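Local coordinates for inositol monophosphatase family protein (Staphylococcus aureus, PDB 5I3S), which probably hydrolyses the phosphate ester of inositol monophosphate or a related small phosphorylated sugar, as metal-dependent phosphatases of the inositol monophosphatase family do, at residues L216-L226 / N237-Q248; Q94-I102 / G113-D121. One frame throughout, in Å; residues are numbered along the deposited sequence.

Contact 1 of 2, residues L216-L226 / N237-Q248; sequences LYEVNGQASNL and NSILVGNRGLHQ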
ATOM      1  N   LEU A 216      18.735  -2.615  -2.476  1.00 20.88           N
ATOM      2  CA  LEU A 216      18.751  -1.176  -2.680  1.00 20.93           C
ATOM      3  C   LEU A 216      20.091  -0.703  -3.175  1.00 19.98           C
ATOM      4  O   LEU A 216      20.169   0.039  -4.118  1.00 20.99           O
ATOM      5  CB  LEU A 216      18.449  -0.468  -1.323  1.00 21.49           C
ATOM      6  CG  LEU A 216      17.914   0.957  -1.213  1.00 21.88           C
ATOM      7  CD1 LEU A 216      18.718   1.842  -0.282  1.00 24.46           C
ATOM      8  CD2 LEU A 216      17.650   1.630  -2.547  1.00 24.17           C
ATOM      9  N   TYR A 217      21.158  -1.125  -2.523  1.00 20.65           N
ATOM     10  CA  TYR A 217      22.474  -0.616  -2.858  1.00 22.35           C
ATOM     11  C   TYR A 217      22.933  -1.092  -4.291  1.00 24.72           C
ATOM     12  O   TYR A 217      23.527  -0.297  -5.041  1.00 24.63           O
ATOM     13  CB  TYR A 217      23.485  -0.916  -1.742  1.00 23.23           C
ATOM     14  CG  TYR A 217      23.424  -0.004  -0.478  1.00 25.38           C
ATOM     15  CD1 TYR A 217      23.020   1.362  -0.511  1.00 22.45           C
ATOM     16  CD2 TYR A 217      23.878  -0.495   0.733  1.00 26.24           C
ATOM     17  N   GLU A 218      22.569  -2.311  -4.704  1.00 24.15           N
ATOM     18  CA  GLU A 218      22.831  -2.752  -6.084  1.00 24.32           C
ATOM     19  C   GLU A 218      22.174  -1.931  -7.178  1.00 24.90           C
ATOM     20  O   GLU A 218      22.761  -1.830  -8.250  1.00 27.31           O
ATOM     21  CB  GLU A 218      22.521  -4.211  -6.288  1.00 23.48           C
ATOM     22  CG  GLU A 218      23.455  -5.092  -5.506  1.00 26.52           C
ATOM     23  CD  GLU A 218      24.935  -4.920  -5.916  1.00 27.51           C
ATOM     24  OE1 GLU A 218      25.264  -5.104  -7.121  1.00 26.58           O
ATOM     25  OE2 GLU A 218      25.761  -4.638  -5.020  1.00 29.08           O
ATOM     26  N   VAL A 219      21.045  -1.266  -6.916  1.00 23.42           N
ATOM     27  CA  VAL A 219      20.505  -0.322  -7.920  1.00 23.01           C
ATOM     28  C   VAL A 219      20.904   1.141  -7.674  1.00 23.13           C
ATOM     29  O   VAL A 219      20.229   2.079  -8.163  1.00 21.38           O
ATOM     30  CB  VAL A 219      18.970  -0.435  -8.101  1.00 22.81           C
ATOM     31  CG1 VAL A 219      18.592  -1.827  -8.615  1.00 23.73           C
ATOM     32  CG2 VAL A 219      18.219  -0.107  -6.821  1.00 23.15           C
ATOM     33  N   ASN A 220      21.968   1.345  -6.903  1.00 24.38           N
ATOM     34  CA  ASN A 220      22.501   2.706  -6.634  1.00 30.01           C
ATOM     35  C   ASN A 220      21.645   3.596  -5.793  1.00 26.57           C
ATOM     36  O   ASN A 220      21.801   4.821  -5.896  1.00 25.24           O
ATOM     37  CB  ASN A 220      22.865   3.474  -7.942  1.00 35.88           C
ATOM     38  CG  ASN A 220      24.318   3.416  -8.239  1.00 43.64           C
ATOM     39  OD1 ASN A 220      24.758   2.650  -9.100  1.00 51.20           O
ATOM     40  ND2 ASN A 220      25.096   4.213  -7.504  1.00 53.32           N
ATOM     41  N   GLY A 221      20.803   3.018  -4.932  1.00 24.94           N
ATOM     42  CA  GLY A 221      20.037   3.833  -3.987  1.00 27.25           C
ATOM     43  C   GLY A 221      20.897   4.228  -2.804  1.00 29.32           C
ATOM     44  O   GLY A 221      22.019   3.708  -2.682  1.00 30.89           O
ATOM     45  N   GLN A 222      20.418   5.155  -1.949  1.00 28.04           N
ATOM     46  CA  GLN A 222      21.072   5.362  -0.673  1.00 25.91           C
ATOM     47  C   GLN A 222      20.229   5.267   0.587  1.00 24.84           C
ATOM     48  O   GLN A 222      19.026   5.514   0.603  1.00 22.10           O
ATOM     49  CB  GLN A 222      21.924   6.599  -0.626  1.00 30.65           C
ATOM     50  CG  GLN A 222      21.388   7.823  -1.305  1.00 34.30           C
ATOM     51  CD  GLN A 222      22.342   9.009  -1.123  1.00 41.90           C
ATOM     52  OE1 GLN A 222      22.188  10.094  -1.732  1.00 45.80           O
ATOM     53  NE2 GLN A 222      23.343   8.807  -0.269  1.00 43.28           N
ATOM     54  N   ALA A 223      20.937   4.919   1.654  1.00 21.98           N
ATOM     55  CA  ALA A 223      20.342   4.632   2.915  1.00 21.59           C
ATOM     56  C   ALA A 223      21.152   5.294   3.983  1.00 18.72           C
ATOM     57  O   ALA A 223      22.341   5.251   3.943  1.00 16.56           O
ATOM     58  CB  ALA A 223      20.280   3.147   3.153  1.00 20.27           C
ATOM     59  N   SER A 224      20.441   5.897   4.920  1.00 17.68           N
ATOM     60  CA  SER A 224      20.974   6.408   6.126  1.00 16.68           C
ATOM     61  C   SER A 224      19.870   6.315   7.182  1.00 17.32           C
ATOM     62  O   SER A 224      18.781   5.851   6.897  1.00 16.39           O
ATOM     63  CB  SER A 224      21.356   7.874   5.940  1.00 14.83           C
ATOM     64  OG  SER A 224      20.196   8.670   5.784  1.00 14.01           O
ATOM     65  N   ASN A 225      20.179   6.781   8.392  1.00 17.34           N
ATOM     66  CA  ASN A 225      19.170   7.047   9.385  1.00 17.08           C
ATOM     67  C   ASN A 225      18.753   8.489   9.181  1.00 17.73           C
ATOM     68  O   ASN A 225      19.182   9.131   8.183  1.00 16.55           O
ATOM     69  CB  ASN A 225      19.684   6.718  10.789  1.00 16.99           C
ATOM     70  CG  ASN A 225      20.636   7.733  11.359  1.00 16.25           C
ATOM     71  OD1 ASN A 225      21.046   8.699  10.741  1.00 17.83           O
ATOM     72  ND2 ASN A 225      20.994   7.501  12.580  1.00 18.27           N
ATOM     73  N   LEU A 226      17.889   8.988  10.085  1.00 17.90           N
ATOM     74  CA  LEU A 226      17.341  10.329   9.942  1.00 16.68           C
ATOM     75  C   LEU A 226      18.345  11.450  10.199  1.00 16.67           C
ATOM     76  O   LEU A 226      18.076  12.601   9.826  1.00 14.99           O
ATOM     77  CB  LEU A 226      16.111  10.518  10.808  1.00 16.52           C
ATOM     78  CG  LEU A 226      14.879   9.653  10.425  1.00 17.67           C
ATOM     79  CD1 LEU A 226      13.800   9.803  11.482  1.00 16.41           C
ATOM     80  CD2 LEU A 226      14.302   9.930   9.044  1.00 17.00           C
ATOM     81  N   ASN A 237      17.586   1.268  14.255  1.00 19.78           N
ATOM     82  CA  ASN A 237      17.788   2.651  13.853  1.00 19.52           C
ATOM     83  C   ASN A 237      16.547   3.278  13.196  1.00 18.59           C
ATOM     84  O   ASN A 237      15.622   2.568  12.768  1.00 18.27           O
ATOM     85  CB  ASN A 237      18.963   2.717  12.870  1.00 19.93           C
ATOM     86  CG  ASN A 237      19.901   3.877  13.147  1.00 20.01           C
ATOM     87  OD1 ASN A 237      19.482   5.007  13.518  1.00 18.78           O
ATOM     88  ND2 ASN A 237      21.184   3.605  12.962  1.00 18.62           N
ATOM     89  N   SER A 238      16.563   4.607  13.065  1.00 17.69           N
ATOM     90  CA  SER A 238      15.668   5.263  12.136  1.00 16.23           C
ATOM     91  C   SER A 238      16.182   4.993  10.713  1.00 16.00           C
ATOM     92  O   SER A 238      17.300   4.408  10.508  1.00 16.06           O
ATOM     93  CB  SER A 238      15.540   6.751  12.477  1.00 16.35           C
ATOM     94  OG  SER A 238      16.680   7.493  12.115  1.00 16.04           O
ATOM     95  N   ILE A 239      15.394   5.388   9.724  1.00 15.34           N
ATOM     96  CA  ILE A 239      15.584   4.910   8.336  1.00 16.76           C
ATOM     97  C   ILE A 239      15.095   5.980   7.374  1.00 16.43           C
ATOM     98  O   ILE A 239      13.973   6.457   7.501  1.00 14.49           O
ATOM     99  CB  ILE A 239      14.719   3.640   8.037  1.00 18.20           C
ATOM    100  CG1 ILE A 239      15.064   2.497   8.955  1.00 18.72           C
ATOM    101  CG2 ILE A 239      14.891   3.167   6.570  1.00 20.01           C
ATOM    102  CD1 ILE A 239      16.401   1.818   8.663  1.00 18.78           C
ATOM    103  N   LEU A 240      15.963   6.363   6.449  1.00 17.22           N
ATOM    104  CA  LEU A 240      15.593   7.117   5.231  1.00 17.71           C
ATOM    105  C   LEU A 240      16.306   6.464   4.042  1.00 17.27           C
ATOM    106  O   LEU A 240      17.519   6.326   4.053  1.00 18.83           O
ATOM    107  CB  LEU A 240      16.017   8.566   5.362  1.00 18.33           C
ATOM    108  CG  LEU A 240      15.877   9.447   4.125  1.00 19.59           C
ATOM    109  CD1 LEU A 240      14.397   9.649   3.886  1.00 20.83           C
ATOM    110  CD2 LEU A 240      16.620  10.798   4.189  1.00 19.00           C
ATOM    111  N   VAL A 241      15.545   6.034   3.047  1.00 17.31           N
ATOM    112  CA  VAL A 241      16.064   5.402   1.839  1.00 15.50           C
ATOM    113  C   VAL A 241      15.391   6.011   0.634  1.00 16.16           C
ATOM    114  O   VAL A 241      14.230   6.485   0.698  1.00 15.63           O
ATOM    115  CB  VAL A 241      15.899   3.877   1.804  1.00 15.18           C
ATOM    116  CG1 VAL A 241      16.596   3.234   2.992  1.00 15.41           C
ATOM    117  CG2 VAL A 241      14.461   3.439   1.754  1.00 16.23           C
ATOM    118  N   GLY A 242      16.131   6.037  -0.458  1.00 15.37           N
ATOM    119  CA  GLY A 242      15.644   6.692  -1.640  1.00 16.36           C
ATOM    120  C   GLY A 242      16.640   6.638  -2.792  1.00 15.63           C
ATOM    121  O   GLY A 242      17.753   6.148  -2.643  1.00 14.39           O
ATOM    122  N   ASN A 243      16.228   7.181  -3.914  1.00 16.54           N
ATOM    123  CA  ASN A 243      17.175   7.515  -4.968  1.00 18.16           C
ATOM    124  C   ASN A 243      18.098   8.618  -4.438  1.00 19.44           C
ATOM    125  O   ASN A 243      17.732   9.371  -3.535  1.00 21.60           O
ATOM    126  CB  ASN A 243      16.466   7.851  -6.298  1.00 18.19           C
ATOM    127  CG  ASN A 243      15.701   9.184  -6.314  1.00 19.24           C
ATOM    128  OD1 ASN A 243      16.281  10.277  -6.247  1.00 20.25           O
ATOM    129  ND2 ASN A 243      14.404   9.104  -6.539  1.00 19.61           N
ATOM    130  N   ARG A 244      19.330   8.618  -4.916  1.00 21.11           N
ATOM    131  CA  ARG A 244      20.383   9.553  -4.498  1.00 22.23           C
ATOM    132  C   ARG A 244      19.914  10.942  -4.377  1.00 20.62           C
ATOM    133  O   ARG A 244      19.986  11.535  -3.302  1.00 19.52           O
ATOM    134  CB  ARG A 244      21.572   9.486  -5.444  1.00 24.74           C
ATOM    135  CG  ARG A 244      22.445   8.314  -5.068  1.00 28.70           C
ATOM    136  CD  ARG A 244      23.478   7.877  -6.097  1.00 32.86           C
ATOM    137  NE  ARG A 244      24.104   6.687  -5.526  1.00 39.72           N
ATOM    138  CZ  ARG A 244      25.010   6.673  -4.537  1.00 42.87           C
ATOM    139  NH1 ARG A 244      25.503   7.799  -4.028  1.00 44.48           N
ATOM    140  NH2 ARG A 244      25.455   5.507  -4.060  1.00 44.13           N
ATOM    141  N   GLY A 245      19.339  11.428  -5.459  1.00 21.16           N
ATOM    142  CA  GLY A 245      18.941  12.814  -5.535  1.00 23.09           C
ATOM    143  C   GLY A 245      17.986  13.214  -4.417  1.00 24.09           C
ATOM    144  O   GLY A 245      18.129  14.231  -3.745  1.00 24.16           O
ATOM    145  N   LEU A 246      16.967  12.435  -4.190  1.00 22.60           N
ATOM    146  CA  LEU A 246      16.058  12.978  -3.280  1.00 22.74           C
ATOM    147  C   LEU A 246      16.265  12.517  -1.856  1.00 20.71           C
ATOM    148  O   LEU A 246      15.719  13.127  -0.931  1.00 18.42           O
ATOM    149  CB  LEU A 246      14.695  12.763  -3.773  1.00 24.54           C
ATOM    150  CG  LEU A 246      13.880  11.917  -2.904  1.00 23.85           C
ATOM    151  CD1 LEU A 246      12.492  12.440  -3.181  1.00 23.63           C
ATOM    152  CD2 LEU A 246      14.270  10.478  -3.273  1.00 23.75           C
ATOM    153  N   HIS A 247      17.053  11.459  -1.680  1.00 19.59           N
ATOM    154  CA  HIS A 247      17.647  11.244  -0.395  1.00 19.95           C
ATOM    155  C   HIS A 247      18.410  12.494   0.070  1.00 21.21           C
ATOM    156  O   HIS A 247      18.167  12.972   1.180  1.00 23.53           O
ATOM    157  CB  HIS A 247      18.580  10.056  -0.423  1.00 20.58           C
ATOM    158  CG  HIS A 247      19.102   9.690   0.925  1.00 19.67           C
ATOM    159  ND1 HIS A 247      20.106  10.399   1.552  1.00 20.06           N
ATOM    160  CD2 HIS A 247      18.748   8.707   1.774  1.00 19.16           C
ATOM    161  CE1 HIS A 247      20.372   9.856   2.720  1.00 19.18           C
ATOM    162  NE2 HIS A 247      19.557   8.828   2.881  1.00 21.72           N
ATOM    163  N   GLN A 248      19.280  13.050  -0.770  1.00 21.86           N
ATOM    164  CA  GLN A 248      20.049  14.251  -0.379  1.00 23.66           C
ATOM    165  C   GLN A 248      19.171  15.495  -0.170  1.00 20.92           C
ATOM    166  O   GLN A 248      19.427  16.237   0.754  1.00 18.37           O
ATOM    167  CB  GLN A 248      21.315  14.500  -1.296  1.00 27.36           C
ATOM    168  CG  GLN A 248      21.145  14.999  -2.744  1.00 31.01           C
ATOM    169  CD  GLN A 248      22.307  14.630  -3.716  1.00 32.96           C
ATOM    170  OE1 GLN A 248      22.195  14.783  -4.959  1.00 32.08           O
ATOM    171  NE2 GLN A 248      23.405  14.123  -3.163  1.00 31.51           N
TER
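His247 reaches from its helix to Ser224 on the edge strand, NE2 donating to OG at 3.0 Å with the hydroxyl close to the ring plane. Ser224 OG in turn donates to Asn225 O, 2.6 Å away, so the hydroxyl accepts one bond and gives another. The aliphatic part of Gln222 lies over a face of the same imidazole, CG 4.1 Å from the ring centroid in a CH-pi contact, and its amide plane stacks on the ring at about 25°. Having CG anti to the backbone N (chi1 -173°) lets His247 lean toward the strand. Strand 222-224 pairs antiparallel with 237-242; Leu240 N to Ser224 O, 2.9 Å, is nearly straight at 174°. On the other face the small Ala223 suits a close approach, CB meeting Val241 CG1 at 3.7 Å, and Val241 CB also meets Leu216 CD1. Past the strand, Ser238 OG accepts from Leu226 N at 2.8 Å, while Asn225 ND2 donates to Asn237 OD1; Asn225 OD1 takes Leu227 N and Glu229 N. Asn243 N-caps the helix of His247, OD1 accepting from Leu246 N, as Asn220 closes helix 206-218 in a Schellman motif. Strand 222-224 is outermost in its sheet, and 237-242 separates it from 198-201.

Contact 2 of 2, residues Q94-I102 / G113-D121; sequences QQENFAISI and GFVYDVMAD
The Phe98 ring meets Val118 and Met119 obliquely, CE1 lying 3.7 Å from Val118 CB and CZ 3.7 Å from Met119 CG, while a water sits over the centre of one face. Bends at chi2 and chi3 fold the methionine back, and its sulfur makes a Met-aromatic contact, SD 5.0 Å from the ring centroid. The Tyr116 ring has Val118 CA over one face and Ile100 CD1 at its edge; the edge of Phe114 faces Ile102 O. Phe114 and Tyr116 lie on an antiparallel beta hairpin, 99-106 with 109-117, in the large mixed sheet of the sugar phosphatase fold; Phe98 just precedes it. Backbone bonds join Ile100 with Tyr116 and Ile102 with Phe114, putting bulky side chains on one face, where Phe114 and Ile100 pack against helix 2-24. The other face carries smaller Ala99 and Val115, suited to close packing under Leu186 of helix 184-193. Where the strands part, two waters lie within hydrogen-bonding distance of Asp117 OD1, one accepting from Asn97 N and the other from Met119 N. Glu96 meets Met119 through CB, but its OE1 bonds Asn195 of the second subunit. Beyond, Tyr116 OH donates to Asp121 OD1 at 2.7 Å, from above the carboxylate plane.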
ATOM      1  N   GLN A  94      -4.592  -9.448   6.203  1.00 23.55           N
ATOM      2  CA  GLN A  94      -4.723  -9.518   4.747  1.00 21.49           C
ATOM      3  C   GLN A  94      -4.312 -10.870   4.148  1.00 21.95           C
ATOM      4  O   GLN A  94      -4.569 -11.101   2.964  1.00 19.38           O
ATOM      5  CB  GLN A  94      -3.848  -8.413   4.133  1.00 20.21           C
ATOM      6  CG  GLN A  94      -3.989  -7.022   4.743  1.00 19.64           C
ATOM      7  CD  GLN A  94      -3.168  -5.975   3.981  1.00 20.65           C
ATOM      8  OE1 GLN A  94      -2.017  -6.245   3.575  1.00 23.13           O
ATOM      9  NE2 GLN A  94      -3.730  -4.784   3.794  1.00 19.98           N
ATOM     10  N   GLN A  95      -3.605 -11.715   4.930  1.00 22.71           N
ATOM     11  CA  GLN A  95      -3.044 -12.983   4.460  1.00 24.01           C
ATOM     12  C   GLN A  95      -2.155 -12.869   3.216  1.00 22.71           C
ATOM     13  O   GLN A  95      -2.147 -13.776   2.355  1.00 23.20           O
ATOM     14  CB  GLN A  95      -4.152 -14.046   4.194  1.00 26.70           C
ATOM     15  CG  GLN A  95      -5.009 -14.372   5.397  1.00 27.19           C
ATOM     16  CD  GLN A  95      -6.011 -13.242   5.717  1.00 30.43           C
ATOM     17  OE1 GLN A  95      -6.657 -12.673   4.815  1.00 29.55           O
ATOM     18  NE2 GLN A  95      -6.145 -12.915   7.019  1.00 31.17           N
ATOM     19  N   GLU A  96      -1.382 -11.787   3.163  1.00 20.93           N
ATOM     20  CA  GLU A  96      -0.461 -11.485   2.085  1.00 20.48           C
ATOM     21  C   GLU A  96       0.183 -10.144   2.406  1.00 19.22           C
ATOM     22  O   GLU A  96      -0.102  -9.566   3.458  1.00 19.66           O
ATOM     23  CB  GLU A  96      -1.159 -11.443   0.688  1.00 22.26           C
ATOM     24  CG  GLU A  96      -2.178 -10.332   0.526  1.00 23.65           C
ATOM     25  CD  GLU A  96      -2.874 -10.266  -0.840  1.00 24.57           C
ATOM     26  OE1 GLU A  96      -3.658  -9.299  -1.022  1.00 25.44           O
ATOM     27  OE2 GLU A  96      -2.667 -11.139  -1.705  1.00 24.71           O
ATOM     28  N   ASN A  97       1.084  -9.693   1.527  1.00 17.19           N
ATOM     29  CA  ASN A  97       1.861  -8.471   1.705  1.00 16.99           C
ATOM     30  C   ASN A  97       2.807  -8.500   2.871  1.00 16.70           C
ATOM     31  O   ASN A  97       2.984  -7.488   3.564  1.00 15.43           O
ATOM     32  CB  ASN A  97       0.917  -7.234   1.733  1.00 17.34           C
ATOM     33  CG  ASN A  97       0.063  -7.174   0.487  1.00 16.28           C
ATOM     34  OD1 ASN A  97       0.536  -7.482  -0.616  1.00 16.75           O
ATOM     35  ND2 ASN A  97      -1.173  -6.839   0.647  1.00 16.12           N
ATOM     36  N   PHE A  98       3.448  -9.667   3.043  1.00 15.96           N
ATOM     37  CA  PHE A  98       4.438  -9.873   4.076  1.00 16.22           C
ATOM     38  C   PHE A  98       5.591 -10.644   3.487  1.00 16.14           C
ATOM     39  O   PHE A  98       5.401 -11.436   2.578  1.00 16.42           O
ATOM     40  CB  PHE A  98       3.875 -10.678   5.249  1.00 17.68           C
ATOM     41  CG  PHE A  98       3.349 -12.044   4.862  1.00 17.87           C
ATOM     42  CD1 PHE A  98       4.202 -13.158   4.799  1.00 18.83           C
ATOM     43  CD2 PHE A  98       2.026 -12.212   4.573  1.00 18.08           C
ATOM     44  CE1 PHE A  98       3.727 -14.416   4.451  1.00 18.46           C
ATOM     45  CE2 PHE A  98       1.530 -13.469   4.228  1.00 18.76           C
ATOM     46  CZ  PHE A  98       2.378 -14.569   4.162  1.00 18.84           C
ATOM     47  N   ALA A  99       6.784 -10.430   4.016  1.00 15.54           N
ATOM     48  CA  ALA A  99       7.972 -11.069   3.437  1.00 16.90           C
ATOM     49  C   ALA A  99       8.803 -11.825   4.479  1.00 16.79           C
ATOM     50  O   ALA A  99       8.794 -11.461   5.627  1.00 17.31           O
ATOM     51  CB  ALA A  99       8.836 -10.028   2.737  1.00 16.24           C
ATOM     52  N   ILE A 100       9.499 -12.868   4.061  1.00 16.25           N
ATOM     53  CA  ILE A 100      10.654 -13.314   4.819  1.00 17.22           C
ATOM     54  C   ILE A 100      11.847 -12.510   4.269  1.00 17.45           C
ATOM     55  O   ILE A 100      11.924 -12.271   3.045  1.00 17.18           O
ATOM     56  CB  ILE A 100      10.960 -14.807   4.649  1.00 18.20           C
ATOM     57  CG1 ILE A 100       9.718 -15.682   4.816  1.00 18.12           C
ATOM     58  CG2 ILE A 100      12.063 -15.228   5.630  1.00 18.55           C
ATOM     59  CD1 ILE A 100       9.862 -17.064   4.198  1.00 18.18           C
ATOM     60  N   SER A 101      12.718 -12.059   5.180  1.00 17.11           N
ATOM     61  CA  SER A 101      13.888 -11.251   4.861  1.00 16.42           C
ATOM     62  C   SER A 101      15.163 -11.836   5.466  1.00 17.34           C
ATOM     63  O   SER A 101      15.222 -12.092   6.643  1.00 16.67           O
ATOM     64  CB  SER A 101      13.718  -9.837   5.435  1.00 15.68           C
ATOM     65  OG  SER A 101      14.790  -8.956   5.064  1.00 14.06           O
ATOM     66  N   ILE A 102      16.211 -11.966   4.668  1.00 19.79           N
ATOM     67  CA  ILE A 102      17.469 -12.577   5.115  1.00 20.58           C
ATOM     68  C   ILE A 102      18.563 -11.709   4.592  1.00 21.96           C
ATOM     69  O   ILE A 102      18.637 -11.479   3.397  1.00 22.46           O
ATOM     70  CB  ILE A 102      17.659 -14.021   4.563  1.00 20.80           C
ATOM     71  CG1 ILE A 102      16.791 -15.000   5.360  1.00 20.41           C
ATOM     72  CG2 ILE A 102      19.105 -14.471   4.608  1.00 20.53           C
ATOM     73  CD1 ILE A 102      16.756 -16.413   4.821  1.00 20.89           C
ATOM     74  N   GLY A 113      21.556 -10.191   0.135  1.00 23.55           N
ATOM     75  CA  GLY A 113      20.231  -9.932   0.693  1.00 25.61           C
ATOM     76  C   GLY A 113      19.047 -10.546  -0.091  1.00 26.43           C
ATOM     77  O   GLY A 113      19.088 -10.677  -1.361  1.00 25.95           O
ATOM     78  N   PHE A 114      17.997 -10.892   0.666  1.00 22.47           N
ATOM     79  CA  PHE A 114      16.819 -11.594   0.166  1.00 23.77           C
ATOM     80  C   PHE A 114      15.549 -11.071   0.816  1.00 21.23           C
ATOM     81  O   PHE A 114      15.493 -11.062   2.029  1.00 21.53           O
ATOM     82  CB  PHE A 114      16.908 -13.114   0.443  1.00 24.31           C
ATOM     83  CG  PHE A 114      18.178 -13.771  -0.069  1.00 26.43           C
ATOM     84  CD1 PHE A 114      18.227 -14.345  -1.324  1.00 28.40           C
ATOM     85  CD2 PHE A 114      19.328 -13.828   0.732  1.00 28.93           C
ATOM     86  CE1 PHE A 114      19.394 -14.958  -1.790  1.00 29.97           C
ATOM     87  CE2 PHE A 114      20.501 -14.433   0.279  1.00 29.16           C
ATOM     88  CZ  PHE A 114      20.529 -15.005  -0.982  1.00 30.63           C
ATOM     89  N   VAL A 115      14.554 -10.633   0.026  1.00 19.33           N
ATOM     90  CA  VAL A 115      13.196 -10.408   0.549  1.00 19.38           C
ATOM     91  C   VAL A 115      12.166 -11.150  -0.322  1.00 19.23           C
ATOM     92  O   VAL A 115      12.052 -10.908  -1.523  1.00 19.02           O
ATOM     93  CB  VAL A 115      12.834  -8.923   0.927  1.00 19.05           C
ATOM     94  CG1 VAL A 115      14.016  -7.981   0.948  1.00 19.72           C
ATOM     95  CG2 VAL A 115      11.764  -8.318   0.121  1.00 20.01           C
ATOM     96  N   TYR A 116      11.493 -12.121   0.297  1.00 19.76           N
ATOM     97  CA  TYR A 116      10.648 -13.074  -0.419  1.00 21.17           C
ATOM     98  C   TYR A 116       9.225 -12.754  -0.153  1.00 21.18           C
ATOM     99  O   TYR A 116       8.787 -12.891   0.986  1.00 23.12           O
ATOM    100  CB  TYR A 116      10.938 -14.523  -0.002  1.00 22.25           C
ATOM    101  CG  TYR A 116      10.176 -15.594  -0.785  1.00 22.82           C
ATOM    102  CD1 TYR A 116       9.873 -15.430  -2.147  1.00 25.78           C
ATOM    103  CD2 TYR A 116       9.805 -16.800  -0.190  1.00 22.69           C
ATOM    104  CE1 TYR A 116       9.194 -16.420  -2.870  1.00 23.75           C
ATOM    105  CE2 TYR A 116       9.132 -17.773  -0.912  1.00 22.90           C
ATOM    106  CZ  TYR A 116       8.827 -17.569  -2.256  1.00 22.28           C
ATOM    107  OH  TYR A 116       8.146 -18.507  -2.970  1.00 19.42           O
ATOM    108  N   ASP A 117       8.517 -12.279  -1.175  1.00 20.61           N
ATOM    109  CA  ASP A 117       7.099 -11.935  -1.043  1.00 21.78           C
ATOM    110  C   ASP A 117       6.386 -13.279  -1.199  1.00 22.44           C
ATOM    111  O   ASP A 117       6.166 -13.757  -2.297  1.00 24.52           O
ATOM    112  CB  ASP A 117       6.649 -10.883  -2.096  1.00 20.31           C
ATOM    113  CG  ASP A 117       5.179 -10.495  -1.981  1.00 20.85           C
ATOM    114  OD1 ASP A 117       4.356 -11.305  -1.447  1.00 22.86           O
ATOM    115  OD2 ASP A 117       4.826  -9.386  -2.441  1.00 20.07           O
ATOM    116  N   VAL A 118       6.104 -13.892  -0.075  1.00 22.19           N
ATOM    117  CA  VAL A 118       5.675 -15.269  -0.033  1.00 23.41           C
ATOM    118  C   VAL A 118       4.386 -15.492  -0.853  1.00 25.70           C
ATOM    119  O   VAL A 118       4.333 -16.445  -1.620  1.00 24.34           O
ATOM    120  CB  VAL A 118       5.432 -15.738   1.420  1.00 22.48           C
ATOM    121  CG1 VAL A 118       4.810 -17.121   1.440  1.00 22.36           C
ATOM    122  CG2 VAL A 118       6.744 -15.718   2.205  1.00 22.62           C
ATOM    123  N   MET A 119       3.384 -14.618  -0.700  1.00 23.96           N
ATOM    124  CA  MET A 119       2.119 -14.851  -1.331  1.00 25.22           C
ATOM    125  C   MET A 119       2.080 -14.521  -2.811  1.00 24.55           C
ATOM    126  O   MET A 119       1.215 -15.044  -3.510  1.00 25.07           O
ATOM    127  CB  MET A 119       0.954 -14.220  -0.565  1.00 23.38           C
ATOM    128  CG  MET A 119       0.789 -14.739   0.858  1.00 24.52           C
ATOM    129  SD  MET A 119       0.835 -16.509   1.248  1.00 25.84           S
ATOM    130  CE  MET A 119      -0.751 -16.917   0.521  1.00 26.65           C
ATOM    131  N   ALA A 120       3.003 -13.719  -3.325  1.00 24.10           N
ATOM    132  CA  ALA A 120       3.114 -13.560  -4.788  1.00 23.05           C
ATOM    133  C   ALA A 120       4.146 -14.485  -5.421  1.00 23.46           C
ATOM    134  O   ALA A 120       4.304 -14.506  -6.632  1.00 28.82           O
ATOM    135  CB  ALA A 120       3.452 -12.144  -5.111  1.00 23.73           C
ATOM    136  N   ASP A 121       4.862 -15.245  -4.628  1.00 22.80           N
ATOM    137  CA  ASP A 121       6.044 -15.993  -5.105  1.00 25.44           C
ATOM    138  C   ASP A 121       7.059 -15.109  -5.864  1.00 23.51           C
ATOM    139  O   ASP A 121       7.436 -15.406  -7.028  1.00 22.79           O
ATOM    140  CB  ASP A 121       5.609 -17.246  -5.945  1.00 26.55           C
ATOM    141  CG  ASP A 121       6.770 -18.250  -6.203  1.00 30.18           C
ATOM    142  OD1 ASP A 121       7.892 -18.183  -5.592  1.00 27.85           O
ATOM    143  OD2 ASP A 121       6.548 -19.148  -7.053  1.00 36.09           O
TER
HETATM  144  O   HOH W   1       1.698 -10.659  -1.170  1.00 13.92           O
HETATM  145  O   HOH W   2       3.114  -7.666  -2.040  1.00 26.12           O
HETATM  146  O   HOH W   3       3.231 -12.300   0.908  1.00 25.19           O

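Both contacts are largely buried and join antiparallel strands, yet they belong to different sheets on opposite sides of the chain's centre, their own centres about 21 Å apart and their nearest atoms about 8 Å apart. Contact 1 lies at an edge of the five-stranded sheet, where a strand is backed by a helix and polar side chains do much of the joining directly. Contact 2 is a hairpin inside the seven-stranded sheet, flanked by further strands, and relies on aromatic and aliphatic packing, with waters at its opening end. Another difference is assembly: 94-102 also reaches the second subunit, whereas neither segment of contact 1 touches it.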